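BZLF1 trans-activator protein (Human herpesvirus 4, PDB 2C9L) acts as a homodimeric bZIP transcription factor that switches Epstein-Barr virus from latency to the lytic cycle, even when the viral genome is highly methylated. Local coordinates at the interface of chains A and B. Numbering follows the deposited sequence. Chains: chain A/B, BZLF1 trans-activator protein.

The interface of chains A and B. Residues chain A 23-24, 27, 30-31; chain B 24, 27, 30-31.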
# COMPACT_ATOMS: atom_id res chain seq x y z
N LEU A 23 -7.10 5.54 -6.06
CA LEU A 23 -5.81 5.54 -5.38
C LEU A 23 -5.89 4.62 -4.17
O LEU A 23 -4.97 3.84 -3.92
CB LEU A 23 -5.46 6.97 -4.97
CG LEU A 23 -3.98 7.34 -4.84
CD1 LEU A 23 -3.22 6.94 -6.10
CD2 LEU A 23 -3.89 8.85 -4.60
N LEU A 24 -7.00 4.69 -3.45
CA LEU A 24 -7.23 3.85 -2.28
C LEU A 24 -7.35 2.37 -2.67
O LEU A 24 -6.88 1.49 -1.94
CB LEU A 24 -8.51 4.25 -1.56
CG LEU A 24 -8.84 3.33 -0.38
CD1 LEU A 24 -7.88 3.63 0.76
CD2 LEU A 24 -10.28 3.54 0.06
N TYR A 27 -3.63 1.13 -3.60
CA TYR A 27 -2.72 0.85 -2.49
C TYR A 27 -3.19 -0.30 -1.62
O TYR A 27 -2.39 -0.93 -0.91
CB TYR A 27 -2.50 2.11 -1.64
CG TYR A 27 -1.53 3.07 -2.30
CD1 TYR A 27 -0.23 2.66 -2.61
CD2 TYR A 27 -1.92 4.36 -2.66
CE1 TYR A 27 0.65 3.51 -3.27
CE2 TYR A 27 -1.04 5.22 -3.33
CZ TYR A 27 0.25 4.78 -3.62
OH TYR A 27 1.13 5.60 -4.29
N VAL A 30 -1.80 -3.30 -3.71
CA VAL A 30 -0.35 -3.35 -3.65
C VAL A 30 0.11 -3.81 -2.26
O VAL A 30 1.05 -4.59 -2.15
CB VAL A 30 0.26 -1.96 -3.96
CG1 VAL A 30 1.70 -1.89 -3.51
CG2 VAL A 30 0.16 -1.69 -5.46
N ALA A 31 -0.55 -3.32 -1.22
CA ALA A 31 -0.21 -3.71 0.15
C ALA A 31 -0.33 -5.22 0.28
O ALA A 31 0.51 -5.87 0.90
CB ALA A 31 -1.13 -3.04 1.14
N LEU B 24 -6.31 5.46 3.40
CA LEU B 24 -5.37 5.65 2.31
C LEU B 24 -3.94 5.77 2.81
O LEU B 24 -3.04 5.15 2.26
CB LEU B 24 -5.73 6.89 1.49
CG LEU B 24 -4.66 7.31 0.49
CD1 LEU B 24 -4.40 6.19 -0.50
CD2 LEU B 24 -5.10 8.58 -0.23
N TYR B 27 -2.78 2.18 4.14
CA TYR B 27 -2.37 1.23 3.11
C TYR B 27 -1.04 1.65 2.51
O TYR B 27 -0.17 0.82 2.25
CB TYR B 27 -3.42 1.14 2.00
CG TYR B 27 -4.69 0.45 2.44
CD1 TYR B 27 -5.94 0.93 2.03
CD2 TYR B 27 -4.66 -0.67 3.27
CE1 TYR B 27 -7.12 0.32 2.45
CE2 TYR B 27 -5.84 -1.29 3.70
CZ TYR B 27 -7.06 -0.78 3.28
OH TYR B 27 -8.24 -1.36 3.71
N VAL B 30 1.64 0.63 4.89
CA VAL B 30 1.83 -0.82 4.87
C VAL B 30 2.59 -1.22 3.60
O VAL B 30 3.55 -1.99 3.66
CB VAL B 30 0.48 -1.56 4.88
CG1 VAL B 30 0.69 -3.04 4.67
CG2 VAL B 30 -0.24 -1.30 6.19
N ALA B 31 2.17 -0.67 2.46
CA ALA B 31 2.80 -0.98 1.18
C ALA B 31 4.28 -0.61 1.18
O ALA B 31 5.11 -1.37 0.67
CB ALA B 31 2.06 -0.25 0.04
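A:Leu24 and B:Leu24 both hold CG anti to their backbone N (chi1 176° and 169°), and this sends each side chain across to the partner helix. The two residues belong to the leucine-zipper coiled coil of a bZIP homodimer. The patch lies close to the start of the zipper region, just after the basic motif that binds DNA. Helix 2-48 of chain A packs here against helix 6-48 of chain B. The groups that meet are apolar.

A:Leu24 works through its CD1 branch. This methyl reaches CA of B:Leu24 at 3.6 Å. It also meets the ring of B:Tyr27 at the edge, in the ring plane, with CD1 of the leucine 3.6 Å from CD1 of the tyrosine. The exchanged pair is similar but not identical: B:Leu24 CD1 lies 3.8 Å from A:Tyr27 CD2, displaced from the plane of that ring.

The tyrosines meet near the two-fold axis through their CB atoms, 3.9 Å apart. Each has CG anti to its carbonyl carbon (chi1 -78° in A:Tyr27), which turns the rings away from each other to opposite sides of the axis. The rings therefore do not stack, and each lies beside a leucine of the other chain. B:Tyr27 CB also packs 3.7 Å from the backbone O of A:Tyr27.

One turn further on, the CA atoms of A:Ala31 and B:Ala31 come within 4.2 Å, an approach that the small side chains allow. Each valine contributes its CG1 branch. B:Ala31 CB sits 3.9 Å from A:Val30 CG1, and A:Ala31 CB sits 4.0 Å from B:Val30 CG1.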